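Local atomic coordinates of probable fimbrial chaperone YadV (Escherichia coli K-12, PDB entry 5GHU), a protein that probably acts as a periplasmic chaperone for fimbrial subunits, encoded in an operon that could contribute to adhesion to various surfaces. Residues V21-K26 and Q68-M73; E85-F90 and R117-Y122; G129-A134 and T157-S162; K203-A208 and A215-A220. All blocks are in the same frame, centred on the assembly; numbering follows the deposited sequence. Where two conformers were deposited one is given.

Overall arrangement
Contacts 1 to 4 follow one another along the chain, each closing before the next opens. Contacts 1 and 2 belong to the N-terminal domain and join strands of the same large sheet. Their centres lie about 15 Å apart. Leu72 packs on Leu120 and Phe90, and Val21 on Phe90. Contact 3 joins two loops, one after strand 114-123 and one before strand 163-170. Its centre is about 14 Å from those of contacts 2 and 4. Contact 4 is a C-terminal hairpin, and its centre is about 32 Å from that of contact 1. Contact 3 thus lies at the junction of the chaperone's two immunoglobulin-like domains, touching contact 2 through Glu85 and contact 4 through Ser162, Ser132 and Val161.

Contact 1: V21-K26 and Q68-M73; sequences VRLENK and QTIKLM
Val21, Arg22 and Leu23 pair with Ile70, Thr69 and Gln68 as neighbouring antiparallel strands of the immunoglobulin-like N-terminal domain. Four backbone hydrogen bonds join them, two in the Val21-Ile70 pair and two in the Leu23-Gln68 pair. The shortest runs from Ile70 N to Val21 O at 2.8 Å. Between them Arg22 and Thr69 form a non-hydrogen-bonded pair on one face of the sheet. The polar contacts of Arg22 are on this face. Arg22 bends at chi2 (70°), which brings CD to 3.4 Å from Thr69 OG1. Arg22 NH2 donates to the same hydroxyl at 3.1 Å, in the guanidinium plane. Gln68 N lies 3.5 Å above the centre of one guanidinium face. Arg22 NE and NH1 both hold one oxygen, Glu24 OE2, in a side-on salt bridge, with NE at 2.6 Å. An alanine in place of Arg22 would probably leave the Glu24 carboxylate without this charged mate and Thr69 OG1 without this donor. The other face carries Val21, Leu23, Ile70 and Gln68, and Val21 and Leu23 also touch Ile5 of strand 3-5. Leu23 CD1 meets Ile70 CG1 at 3.7 Å. Further along, Val21 CG2 rests 3.5 Å from Leu72 CD1.

Contact 2: E85-F90 and R117-Y122; sequences ESVFWF and RIKLFY
Trp89 slots between Arg117 and Lys119 on one face of an antiparallel strand pair in the immunoglobulin-like N-terminal domain. The Arg117 guanidinium lies flat on one side of the indole, with planes 19° apart. Its CZ is 4.0 Å from the centroid of the six-membered ring, a cation-pi contact. Lys119 lies alongside from the opposite side, and its CG is 3.7 Å from the same centroid. Next along this face, Val87 CG2 fits the dip between the Phe121 ring and Lys119 CB. It is 3.7 Å from Phe121 CE1. Six backbone hydrogen bonds hold the strands in register, from Ser86-Tyr122 to Phe90-Ile118. By analogy with PapD, strand 114-123 is probably the G1 strand, which supplies alternating hydrophobic residues to a bound pilin subunit. The other face carries Phe88, Phe90, Ile118, Leu120 and Tyr122. Phe88 presents its ring edge to Tyr122 CB, while its CD1 meets Leu120 CD2 at 4.1 Å. The Phe88 ring also meets Phe53 edge-to-face. Ile118 CG1 sits between its own backbone N and carbonyl carbon (chi1 62°), beside Phe90. There it fills the corner between Phe90 CB, at 4.0 Å, and Phe90 CD2, at 4.1 Å.

Contact 3: G129-A134 and T157-S162; sequences GNPSEA and TPYYVS
Tyr159 OH donates to Gly129 O at 2.7 Å, the only direct hydrogen bond between segments 129-134 and 157-162. The hydroxyl stands well above the carbonyl plane, 52° out of it. At the backbone angles of Gly129 a CB would press on the preceding carbonyl oxygen, which suits glycine. CG of Tyr159 is anti to the carbonyl carbon (chi1 -56°), on the side of the backbone N. One face of the Tyr159 ring lies against Pro131. Pro131 CA lies over the ring centre, and CB makes a CH-pi contact, 3.9 Å from the centroid. Pro131 CD approaches Tyr159 CZ at 3.6 Å. Pro158 CG lies over the opposite face, towards its rim. Ala134 CB fits a shallow pocket formed by Thr157, Tyr159 and Val161. It is 3.7 Å from Val161 CG2 and 3.6 Å from Thr157 OG1. That hydroxyl accepts from Tyr159 N in an ST turn and also bonds to Asn155 OD1. A water gives a second polar link, donating to Pro131 O and Tyr160 O. In the 3-10 turn Glu133 N bonds to Asn130 O and Ala134 N to Pro131 O; Asn130 ND2 also bonds to Glu133 OE2. Tyr160 leaves this interface and meets Phe121 of strand 114-123, while its N bonds to Glu85 OE1. Pro131 and Tyr159 touch Arg123 of strand 114-123, Thr157 and Val161 touch helix 134-137, and segment 157-162 leads straight into strand 163-170.

Contact 4: K203-A208 and A215-A220; sequences KVHFYA and AIEGNA
Val204, Phe206 and Ala208 pair with Ala220, Gly218 and Ile216 in a beta hairpin of the immunoglobulin-like C-terminal domain. Each pair is doubly hydrogen-bonded, which satisfies the backbone N and O of all six residues. The shortest bond is Val204 N to Ala220 O at 2.7 Å. On its other side strand 203-209 pairs with strand 163-170, where backbone atoms of Lys203, His205 and Tyr207 find partners. His205 NE2 donates to Glu217 OE2 at 2.6 Å. The acceptor uses its anti lone pair and lies in the imidazole plane, although ring and carboxylate are turned 75° apart. Tyr207 runs alongside Glu217, with CE1 at 3.9 Å from Glu217 CG. On the other face, Phe206 CG takes the crowded position between its backbone N and carbonyl carbon (chi1 59°). The ring lies over the Gly218 backbone, with Gly218 CA 3.7 Å from its centroid. With the ring in this place a CB on Gly218 would clash with Phe206 CZ. An alanine in place of Phe206 would probably strip this cover from Gly218 and open a gap beside Trp140 and Phe163. Gly218 O, which accepts from Phe206 N, also lies over one face of the His205 ring, 3.6 Å from its CD2.

Contact 1: V21-K26 and Q68-M73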
loop_
_atom_site.group_PDB
_atom_site.type_symbol
_atom_site.label_atom_id
_atom_site.label_comp_id
_atom_site.label_asym_id
_atom_site.label_seq_id
_atom_site.Cartn_x
_atom_site.Cartn_y
_atom_site.Cartn_z
ATOM N N VAL A 21 13.274 8.418 2.957
ATOM C CA VAL A 21 11.953 8.951 2.628
ATOM C C VAL A 21 11.981 10.422 2.986
ATOM O O VAL A 21 12.451 10.775 4.056
ATOM C CB VAL A 21 10.836 8.264 3.439
ATOM C CG1 VAL A 21 9.493 8.927 3.161
ATOM C CG2 VAL A 21 10.781 6.791 3.072
ATOM N N ARG A 22 11.431 11.270 2.131
ATOM C CA ARG A 22 11.484 12.707 2.403
ATOM C C ARG A 22 10.155 13.261 2.925
ATOM O O ARG A 22 9.079 12.925 2.407
ATOM C CB ARG A 22 11.882 13.430 1.121
ATOM C CG ARG A 22 11.961 14.926 1.253
ATOM C CD ARG A 22 13.142 15.360 2.115
ATOM N NE ARG A 22 13.190 16.821 2.183
ATOM C CZ ARG A 22 14.243 17.516 2.624
ATOM N NH1 ARG A 22 14.215 18.849 2.659
ATOM N NH2 ARG A 22 15.317 16.863 3.069
ATOM N N LEU A 23 10.259 14.069 3.975
ATOM C CA LEU A 23 9.147 14.851 4.531
ATOM C C LEU A 23 9.340 16.338 4.208
ATOM O O LEU A 23 10.471 16.877 4.279
ATOM C CB LEU A 23 9.082 14.683 6.039
ATOM C CG LEU A 23 9.088 13.222 6.502
ATOM C CD1 LEU A 23 9.022 13.216 8.030
ATOM C CD2 LEU A 23 7.905 12.412 5.891
ATOM N N GLU A 24 8.225 17.030 3.961
ATOM C CA GLU A 24 8.248 18.484 3.780
ATOM C C GLU A 24 7.131 19.097 4.590
ATOM O O GLU A 24 6.023 18.576 4.589
ATOM C CB GLU A 24 8.053 18.868 2.331
ATOM C CG GLU A 24 9.168 18.376 1.418
ATOM C CD GLU A 24 10.459 19.207 1.590
ATOM O OE1 GLU A 24 10.372 20.377 2.003
ATOM O OE2 GLU A 24 11.551 18.671 1.315
ATOM N N ASN A 25 7.417 20.214 5.237
ATOM C CA ASN A 25 6.404 20.984 5.961
ATOM C C ASN A 25 5.880 22.082 5.049
ATOM O O ASN A 25 6.539 23.098 4.851
ATOM C CB ASN A 25 6.989 21.552 7.247
ATOM C CG ASN A 25 5.956 22.298 8.086
ATOM O OD1 ASN A 25 4.819 22.503 7.643
ATOM N ND2 ASN A 25 6.359 22.739 9.282
ATOM N N LYS A 26 4.707 21.865 4.470
ATOM C CA LYS A 26 4.100 22.823 3.547
ATOM C C LYS A 26 3.358 23.932 4.284
ATOM O O LYS A 26 2.854 24.853 3.648
ATOM C CB LYS A 26 3.123 22.123 2.596
ATOM C CG LYS A 26 3.720 20.980 1.776
ATOM C CD LYS A 26 4.793 21.458 0.801
ATOM C CE LYS A 26 4.199 22.335 -0.303
ATOM N NZ LYS A 26 5.222 22.927 -1.224
ATOM N N GLN A 68 12.860 17.293 5.887
ATOM C CA GLN A 68 13.675 16.385 6.663
ATOM C C GLN A 68 13.671 15.054 5.938
ATOM O O GLN A 68 12.609 14.535 5.604
ATOM C CB GLN A 68 13.080 16.199 8.069
ATOM C CG GLN A 68 13.788 15.163 8.944
ATOM C CD GLN A 68 15.204 15.573 9.257
ATOM O OE1 GLN A 68 15.439 16.668 9.790
ATOM N NE2 GLN A 68 16.162 14.723 8.915
ATOM N N THR A 69 14.850 14.499 5.702
ATOM C CA THR A 69 14.938 13.141 5.192
ATOM C C THR A 69 14.971 12.143 6.341
ATOM O O THR A 69 15.726 12.314 7.291
ATOM C CB THR A 69 16.170 12.972 4.329
ATOM O OG1 THR A 69 16.024 13.846 3.218
ATOM C CG2 THR A 69 16.251 11.541 3.789
ATOM N N ILE A 70 14.148 11.083 6.225
ATOM C CA ILE A 70 14.110 10.031 7.241
ATOM C C ILE A 70 14.806 8.809 6.659
ATOM O O ILE A 70 14.470 8.367 5.581
ATOM C CB ILE A 70 12.668 9.667 7.635
ATOM C CG1 ILE A 70 11.923 10.927 8.096
ATOM C CG2 ILE A 70 12.632 8.558 8.715
ATOM C CD1 ILE A 70 12.501 11.651 9.348
ATOM N N LYS A 71 15.732 8.235 7.400
ATOM C CA LYS A 71 16.433 7.059 6.920
ATOM C C LYS A 71 15.760 5.820 7.517
ATOM O O LYS A 71 15.615 5.693 8.749
ATOM C CB LYS A 71 17.929 7.140 7.311
ATOM C CG LYS A 71 18.693 5.824 7.122
ATOM C CD LYS A 71 20.163 5.978 7.467
ATOM C CE LYS A 71 20.891 6.773 6.393
ATOM N NZ LYS A 71 22.367 6.826 6.633
ATOM N N LEU A 72 15.336 4.903 6.656
ATOM C CA LEU A 72 14.692 3.675 7.120
ATOM C C LEU A 72 15.697 2.561 6.972
ATOM O O LEU A 72 16.330 2.427 5.925
ATOM C CB LEU A 72 13.435 3.364 6.322
ATOM C CG LEU A 72 12.437 4.506 6.250
ATOM C CD1 LEU A 72 11.301 4.085 5.260
ATOM C CD2 LEU A 72 11.901 4.890 7.655
ATOM N N MET A 73 15.864 1.766 8.016
ATOM C CA MET A 73 16.938 0.786 8.012
ATOM C C MET A 73 16.480 -0.572 8.548
ATOM O O MET A 73 15.971 -0.657 9.660
ATOM C CB MET A 73 18.111 1.299 8.826
ATOM C CG MET A 73 19.274 0.401 8.695
ATOM S SD MET A 73 20.760 1.043 9.488
ATOM C CE MET A 73 21.032 2.612 8.702
#

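Contact 2: E85-F90 and R117-Y122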
loop_
_atom_site.group_PDB
_atom_site.type_symbol
_atom_site.label_atom_id
_atom_site.label_comp_id
_atom_site.label_asym_id
_atom_site.label_seq_id
_atom_site.Cartn_x
_atom_site.Cartn_y
_atom_site.Cartn_z
ATOM N N GLU A 85 7.251 -10.734 -0.798
ATOM C CA GLU A 85 7.255 -9.417 -0.158
ATOM C C GLU A 85 6.601 -9.468 1.215
ATOM O O GLU A 85 5.742 -10.339 1.532
ATOM C CB GLU A 85 6.451 -8.431 -1.002
ATOM C CG GLU A 85 7.168 -8.051 -2.315
ATOM C CD GLU A 85 6.408 -6.919 -3.001
ATOM O OE1 GLU A 85 5.132 -6.823 -2.973
ATOM O OE2 GLU A 85 7.122 -6.080 -3.585
ATOM N N SER A 86 7.046 -8.520 2.053
ATOM C CA SER A 86 6.392 -8.247 3.360
ATOM C C SER A 86 5.984 -6.791 3.377
ATOM O O SER A 86 6.706 -5.946 2.901
ATOM C CB SER A 86 7.347 -8.504 4.538
ATOM O OG SER A 86 7.608 -9.873 4.680
ATOM N N VAL A 87 4.850 -6.460 3.966
ATOM C CA VAL A 87 4.398 -5.089 3.981
ATOM C C VAL A 87 4.384 -4.540 5.414
ATOM O O VAL A 87 4.067 -5.240 6.416
ATOM C CB VAL A 87 2.971 -4.923 3.346
ATOM C CG1 VAL A 87 1.858 -5.572 4.242
ATOM C CG2 VAL A 87 2.668 -3.444 3.055
ATOM N N PHE A 88 4.757 -3.258 5.476
ATOM C CA PHE A 88 4.761 -2.477 6.721
ATOM C C PHE A 88 4.159 -1.128 6.469
ATOM O O PHE A 88 3.890 -0.749 5.314
ATOM C CB PHE A 88 6.199 -2.352 7.288
ATOM C CG PHE A 88 6.818 -3.674 7.530
ATOM C CD1 PHE A 88 7.476 -4.356 6.512
ATOM C CD2 PHE A 88 6.709 -4.271 8.765
ATOM C CE1 PHE A 88 7.991 -5.611 6.753
ATOM C CE2 PHE A 88 7.234 -5.550 8.982
ATOM C CZ PHE A 88 7.882 -6.190 7.938
ATOM N N TRP A 89 3.898 -0.427 7.571
ATOM C CA TRP A 89 3.406 0.937 7.485
ATOM C C TRP A 89 4.393 1.963 7.996
ATOM O O TRP A 89 4.873 1.869 9.112
ATOM C CB TRP A 89 2.092 1.042 8.256
ATOM C CG TRP A 89 1.065 0.301 7.464
ATOM C CD1 TRP A 89 0.820 -1.051 7.476
ATOM C CD2 TRP A 89 0.210 0.855 6.469
ATOM N NE1 TRP A 89 -0.155 -1.357 6.569
ATOM C CE2 TRP A 89 -0.554 -0.202 5.942
ATOM C CE3 TRP A 89 0.012 2.138 5.976
ATOM C CZ2 TRP A 89 -1.517 0.001 4.969
ATOM C CZ3 TRP A 89 -0.939 2.335 5.019
ATOM C CH2 TRP A 89 -1.696 1.280 4.526
ATOM N N PHE A 90 4.697 2.917 7.134
ATOM C CA PHE A 90 5.504 4.073 7.528
ATOM C C PHE A 90 4.578 5.184 8.013
ATOM O O PHE A 90 3.744 5.669 7.248
ATOM C CB PHE A 90 6.361 4.565 6.334
ATOM C CG PHE A 90 7.180 5.793 6.661
ATOM C CD1 PHE A 90 8.122 5.749 7.666
ATOM C CD2 PHE A 90 6.911 7.010 6.065
ATOM C CE1 PHE A 90 8.860 6.861 8.038
ATOM C CE2 PHE A 90 7.640 8.130 6.419
ATOM C CZ PHE A 90 8.608 8.059 7.432
ATOM N N ARG A 117 -0.090 7.676 7.111
ATOM C CA ARG A 117 0.656 6.419 6.945
ATOM C C ARG A 117 0.726 6.096 5.461
ATOM O O ARG A 117 -0.265 6.286 4.766
ATOM C CB ARG A 117 -0.030 5.234 7.642
ATOM C CG ARG A 117 -0.279 5.345 9.121
ATOM C CD ARG A 117 -0.938 4.068 9.635
ATOM N NE ARG A 117 -1.906 3.557 8.673
ATOM C CZ ARG A 117 -2.504 2.373 8.770
ATOM N NH1 ARG A 117 -2.227 1.574 9.793
ATOM N NH2 ARG A 117 -3.368 1.984 7.840
ATOM N N ILE A 118 1.856 5.551 4.997
ATOM C CA ILE A 118 1.963 4.952 3.655
ATOM C C ILE A 118 2.592 3.588 3.770
ATOM O O ILE A 118 3.221 3.267 4.770
ATOM C CB ILE A 118 2.830 5.780 2.660
ATOM C CG1 ILE A 118 4.278 5.891 3.138
ATOM C CG2 ILE A 118 2.207 7.139 2.388
ATOM C CD1 ILE A 118 5.171 6.639 2.140
ATOM N N LYS A 119 2.376 2.746 2.768
ATOM C CA LYS A 119 2.921 1.379 2.798
ATOM C C LYS A 119 4.402 1.347 2.459
ATOM O O LYS A 119 4.880 2.070 1.562
ATOM C CB LYS A 119 2.195 0.498 1.788
ATOM C CG LYS A 119 0.728 0.284 2.167
ATOM C CD LYS A 119 -0.007 -0.347 0.934
ATOM C CE LYS A 119 -1.536 -0.365 1.054
ATOM N NZ LYS A 119 -2.168 -0.730 -0.273
ATOM N N LEU A 120 5.096 0.462 3.162
ATOM C CA LEU A 120 6.483 0.106 2.796
ATOM C C LEU A 120 6.477 -1.366 2.395
ATOM O O LEU A 120 5.991 -2.228 3.130
ATOM C CB LEU A 120 7.446 0.343 3.963
ATOM C CG LEU A 120 8.888 -0.095 3.626
ATOM C CD1 LEU A 120 9.897 0.854 4.348
ATOM C CD2 LEU A 120 9.142 -1.538 4.046
ATOM N N PHE A 121 6.972 -1.673 1.200
ATOM C CA PHE A 121 7.046 -3.068 0.777
ATOM C C PHE A 121 8.474 -3.509 0.850
ATOM O O PHE A 121 9.335 -2.948 0.124
ATOM C CB PHE A 121 6.516 -3.252 -0.672
ATOM C CG PHE A 121 5.066 -2.875 -0.824
ATOM C CD1 PHE A 121 4.098 -3.775 -0.509
ATOM C CD2 PHE A 121 4.679 -1.603 -1.279
ATOM C CE1 PHE A 121 2.728 -3.453 -0.657
ATOM C CE2 PHE A 121 3.281 -1.252 -1.371
ATOM C CZ PHE A 121 2.325 -2.184 -1.083
ATOM N N TYR A 122 8.726 -4.492 1.710
ATOM C CA TYR A 122 10.053 -5.111 1.792
ATOM C C TYR A 122 10.132 -6.204 0.723
ATOM O O TYR A 122 9.321 -7.151 0.726
ATOM C CB TYR A 122 10.279 -5.679 3.204
ATOM C CG TYR A 122 11.670 -6.263 3.322
ATOM C CD1 TYR A 122 12.753 -5.450 3.599
ATOM C CD2 TYR A 122 11.864 -7.632 3.201
ATOM C CE1 TYR A 122 14.032 -6.009 3.757
ATOM C CE2 TYR A 122 13.121 -8.198 3.389
ATOM C CZ TYR A 122 14.185 -7.381 3.635
ATOM O OH TYR A 122 15.454 -7.953 3.813
#

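Contact 3: G129-A134 and T157-S162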
loop_
_atom_site.group_PDB
_atom_site.type_symbol
_atom_site.label_atom_id
_atom_site.label_comp_id
_atom_site.label_asym_id
_atom_site.label_seq_id
_atom_site.Cartn_x
_atom_site.Cartn_y
_atom_site.Cartn_z
ATOM N N GLY A 129 9.408 -13.169 -11.625
ATOM C CA GLY A 129 8.462 -12.257 -12.241
ATOM C C GLY A 129 8.717 -10.818 -11.825
ATOM O O GLY A 129 9.668 -10.478 -11.106
ATOM N N ASN A 130 7.820 -9.955 -12.273
ATOM C CA ASN A 130 7.937 -8.541 -12.002
ATOM C C ASN A 130 6.712 -8.031 -11.276
ATOM O O ASN A 130 5.593 -8.417 -11.616
ATOM C CB ASN A 130 8.067 -7.777 -13.308
ATOM C CG ASN A 130 9.295 -8.221 -14.076
ATOM O OD1 ASN A 130 10.421 -8.241 -13.540
ATOM N ND2 ASN A 130 9.068 -8.713 -15.288
ATOM N N PRO A 131 6.884 -7.091 -10.346
ATOM C CA PRO A 131 5.699 -6.665 -9.563
ATOM C C PRO A 131 4.638 -5.974 -10.387
ATOM O O PRO A 131 3.428 -6.123 -10.092
ATOM C CB PRO A 131 6.275 -5.701 -8.484
ATOM C CG PRO A 131 7.637 -5.259 -9.099
ATOM C CD PRO A 131 8.144 -6.531 -9.813
ATOM N N SER A 132 4.993 -5.263 -11.433
ATOM C CA SER A 132 3.969 -4.564 -12.197
ATOM C C SER A 132 3.132 -5.522 -13.040
ATOM O O SER A 132 2.066 -5.131 -13.557
ATOM C CB SER A 132 4.608 -3.500 -13.086
ATOM O OG SER A 132 5.110 -2.417 -12.297
ATOM N N GLU A 133 3.564 -6.771 -13.148
ATOM C CA GLU A 133 2.831 -7.788 -13.873
ATOM C C GLU A 133 1.955 -8.655 -12.927
ATOM O O GLU A 133 1.162 -9.494 -13.401
ATOM C CB GLU A 133 3.808 -8.690 -14.649
ATOM C CG GLU A 133 4.542 -7.922 -15.807
ATOM C CD GLU A 133 5.686 -8.735 -16.410
ATOM O OE1 GLU A 133 5.565 -9.954 -16.530
ATOM O OE2 GLU A 133 6.710 -8.139 -16.738
ATOM N N ALA A 134 2.124 -8.478 -11.623
ATOM C CA ALA A 134 1.373 -9.312 -10.716
ATOM C C ALA A 134 -0.152 -9.050 -10.830
ATOM O O ALA A 134 -0.903 -9.981 -10.690
ATOM C CB ALA A 134 1.861 -9.084 -9.262
ATOM N N THR A 157 1.390 -14.913 -7.036
ATOM C CA THR A 157 2.749 -14.315 -7.181
ATOM C C THR A 157 3.364 -14.031 -5.793
ATOM O O THR A 157 2.645 -13.930 -4.757
ATOM C CB THR A 157 2.757 -12.975 -7.965
ATOM O OG1 THR A 157 2.327 -11.908 -7.116
ATOM C CG2 THR A 157 1.851 -13.039 -9.185
ATOM N N PRO A 158 4.660 -13.729 -5.774
ATOM C CA PRO A 158 5.297 -13.277 -4.508
ATOM C C PRO A 158 5.188 -11.809 -4.186
ATOM O O PRO A 158 5.819 -11.350 -3.245
ATOM C CB PRO A 158 6.787 -13.640 -4.719
ATOM C CG PRO A 158 6.945 -13.540 -6.269
ATOM C CD PRO A 158 5.629 -14.093 -6.835
ATOM N N TYR A 159 4.341 -11.082 -4.924
ATOM C CA TYR A 159 4.170 -9.648 -4.752
ATOM C C TYR A 159 2.786 -9.279 -4.245
ATOM O O TYR A 159 1.789 -9.922 -4.617
ATOM C CB TYR A 159 4.366 -8.909 -6.099
ATOM C CG TYR A 159 5.699 -9.187 -6.741
ATOM C CD1 TYR A 159 6.840 -8.578 -6.217
ATOM C CD2 TYR A 159 5.807 -10.035 -7.853
ATOM C CE1 TYR A 159 8.102 -8.804 -6.819
ATOM C CE2 TYR A 159 7.079 -10.243 -8.492
ATOM C CZ TYR A 159 8.192 -9.612 -7.942
ATOM O OH TYR A 159 9.480 -9.800 -8.462
ATOM N N TYR A 160 2.736 -8.271 -3.397
ATOM C CA TYR A 160 1.437 -7.643 -3.134
ATOM C C TYR A 160 0.885 -7.046 -4.408
ATOM O O TYR A 160 1.637 -6.519 -5.272
ATOM C CB TYR A 160 1.543 -6.507 -2.080
ATOM C CG TYR A 160 1.812 -7.021 -0.712
ATOM C CD1 TYR A 160 3.094 -7.370 -0.295
ATOM C CD2 TYR A 160 0.767 -7.257 0.135
ATOM C CE1 TYR A 160 3.315 -7.889 0.974
ATOM C CE2 TYR A 160 1.001 -7.801 1.445
ATOM C CZ TYR A 160 2.288 -8.088 1.816
ATOM O OH TYR A 160 2.493 -8.642 3.073
ATOM N N VAL A 161 -0.454 -7.050 -4.480
ATOM C CA VAL A 161 -1.151 -6.190 -5.452
ATOM C C VAL A 161 -2.055 -5.236 -4.706
ATOM O O VAL A 161 -2.825 -5.634 -3.823
ATOM C CB VAL A 161 -1.979 -6.984 -6.489
ATOM C CG1 VAL A 161 -2.769 -6.008 -7.417
ATOM C CG2 VAL A 161 -1.048 -7.860 -7.364
ATOM N N SER A 162 -1.931 -3.935 -5.062
ATOM C CA SER A 162 -2.704 -2.848 -4.425
ATOM C C SER A 162 -3.528 -2.174 -5.514
ATOM O O SER A 162 -3.062 -2.093 -6.653
ATOM C CB SER A 162 -1.763 -1.793 -3.830
ATOM O OG SER A 162 -0.944 -2.350 -2.767
HETATM O O HOH W 1 1.779 -5.539 -7.913
#

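Contact 4: K203-A208 and A215-A220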
loop_
_atom_site.group_PDB
_atom_site.type_symbol
_atom_site.label_atom_id
_atom_site.label_comp_id
_atom_site.label_asym_id
_atom_site.label_seq_id
_atom_site.Cartn_x
_atom_site.Cartn_y
_atom_site.Cartn_z
ATOM N N LYS A 203 -17.522 -8.790 -16.529
ATOM C CA LYS A 203 -16.080 -8.525 -16.671
ATOM C C LYS A 203 -15.613 -7.671 -15.514
ATOM O O LYS A 203 -16.303 -6.741 -15.092
ATOM C CB LYS A 203 -15.775 -7.788 -17.989
ATOM C CG LYS A 203 -16.505 -8.300 -19.198
ATOM C CD LYS A 203 -16.127 -7.501 -20.453
ATOM C CE LYS A 203 -17.102 -6.340 -20.752
ATOM N NZ LYS A 203 -16.684 -5.005 -20.217
ATOM N N VAL A 204 -14.369 -7.917 -15.076
ATOM C CA VAL A 204 -13.741 -7.081 -14.070
ATOM C C VAL A 204 -12.795 -6.114 -14.736
ATOM O O VAL A 204 -12.118 -6.477 -15.707
ATOM C CB VAL A 204 -12.965 -7.961 -13.039
ATOM C CG1 VAL A 204 -12.119 -7.120 -12.088
ATOM C CG2 VAL A 204 -13.981 -8.758 -12.278
ATOM N N HIS A 205 -12.806 -4.860 -14.280
ATOM C CA HIS A 205 -11.806 -3.903 -14.736
ATOM C C HIS A 205 -11.185 -3.283 -13.472
ATOM O O HIS A 205 -11.888 -3.068 -12.487
ATOM C CB HIS A 205 -12.463 -2.838 -15.645
ATOM C CG HIS A 205 -11.478 -1.866 -16.229
ATOM N ND1 HIS A 205 -11.049 -0.749 -15.553
ATOM C CD2 HIS A 205 -10.788 -1.897 -17.391
ATOM C CE1 HIS A 205 -10.186 -0.089 -16.308
ATOM N NE2 HIS A 205 -9.983 -0.785 -17.416
ATOM N N PHE A 206 -9.895 -2.937 -13.505
ATOM C CA PHE A 206 -9.296 -2.353 -12.309
ATOM C C PHE A 206 -8.100 -1.505 -12.677
ATOM O O PHE A 206 -7.559 -1.569 -13.802
ATOM C CB PHE A 206 -8.893 -3.477 -11.294
ATOM C CG PHE A 206 -7.909 -4.481 -11.849
ATOM C CD1 PHE A 206 -6.532 -4.131 -11.924
ATOM C CD2 PHE A 206 -8.330 -5.728 -12.312
ATOM C CE1 PHE A 206 -5.640 -5.028 -12.456
ATOM C CE2 PHE A 206 -7.400 -6.652 -12.819
ATOM C CZ PHE A 206 -6.057 -6.271 -12.873
ATOM N N TYR A 207 -7.719 -0.681 -11.709
ATOM C CA TYR A 207 -6.430 0.006 -11.740
ATOM C C TYR A 207 -5.669 -0.371 -10.498
ATOM O O TYR A 207 -6.043 -0.022 -9.370
ATOM C CB TYR A 207 -6.626 1.516 -11.787
ATOM C CG TYR A 207 -7.338 1.979 -13.073
ATOM C CD1 TYR A 207 -6.621 2.147 -14.249
ATOM C CD2 TYR A 207 -8.692 2.215 -13.076
ATOM C CE1 TYR A 207 -7.239 2.597 -15.424
ATOM C CE2 TYR A 207 -9.309 2.654 -14.236
ATOM C CZ TYR A 207 -8.569 2.818 -15.401
ATOM O OH TYR A 207 -9.187 3.276 -16.595
ATOM N N ALA A 208 -4.627 -1.160 -10.709
ATOM C CA ALA A 208 -3.692 -1.442 -9.622
ATOM C C ALA A 208 -2.639 -0.355 -9.551
ATOM O O ALA A 208 -2.658 0.598 -10.327
ATOM C CB ALA A 208 -3.059 -2.831 -9.853
ATOM N N ALA A 215 -0.613 4.024 -12.282
ATOM C CA ALA A 215 -1.651 3.029 -12.514
ATOM C C ALA A 215 -1.191 1.881 -13.382
ATOM O O ALA A 215 -0.413 2.067 -14.358
ATOM C CB ALA A 215 -2.844 3.709 -13.176
ATOM N N ILE A 216 -1.691 0.687 -13.031
ATOM C CA ILE A 216 -1.585 -0.517 -13.850
ATOM C C ILE A 216 -2.983 -0.955 -14.194
ATOM O O ILE A 216 -3.718 -1.503 -13.346
ATOM C CB ILE A 216 -0.893 -1.660 -13.088
ATOM C CG1 ILE A 216 0.498 -1.216 -12.627
ATOM C CG2 ILE A 216 -0.824 -2.927 -13.967
ATOM C CD1 ILE A 216 1.017 -2.221 -11.500
ATOM N N GLU A 217 -3.397 -0.688 -15.434
ATOM C CA GLU A 217 -4.747 -1.080 -15.822
ATOM C C GLU A 217 -4.857 -2.607 -16.005
ATOM O O GLU A 217 -3.897 -3.236 -16.502
ATOM C CB GLU A 217 -5.110 -0.337 -17.123
ATOM C CG GLU A 217 -6.573 -0.572 -17.509
ATOM C CD GLU A 217 -6.953 0.199 -18.771
ATOM O OE1 GLU A 217 -6.036 0.729 -19.479
ATOM O OE2 GLU A 217 -8.164 0.229 -19.027
ATOM N N GLY A 218 -5.987 -3.213 -15.658
ATOM C CA GLY A 218 -6.167 -4.616 -15.944
ATOM C C GLY A 218 -7.629 -4.985 -16.107
ATOM O O GLY A 218 -8.501 -4.152 -15.850
ATOM N N ASN A 219 -7.880 -6.190 -16.579
ATOM C CA ASN A 219 -9.222 -6.684 -16.759
ATOM C C ASN A 219 -9.274 -8.176 -16.708
ATOM O O ASN A 219 -8.229 -8.853 -16.941
ATOM C CB ASN A 219 -9.789 -6.137 -18.090
ATOM C CG ASN A 219 -9.131 -6.775 -19.296
ATOM O OD1 ASN A 219 -8.034 -6.358 -19.730
ATOM N ND2 ASN A 219 -9.786 -7.774 -19.845
ATOM N N ALA A 220 -10.440 -8.733 -16.392
ATOM C CA ALA A 220 -10.595 -10.185 -16.404
ATOM C C ALA A 220 -12.046 -10.536 -16.712
ATOM O O ALA A 220 -12.949 -9.782 -16.386
ATOM C CB ALA A 220 -10.146 -10.764 -15.050
#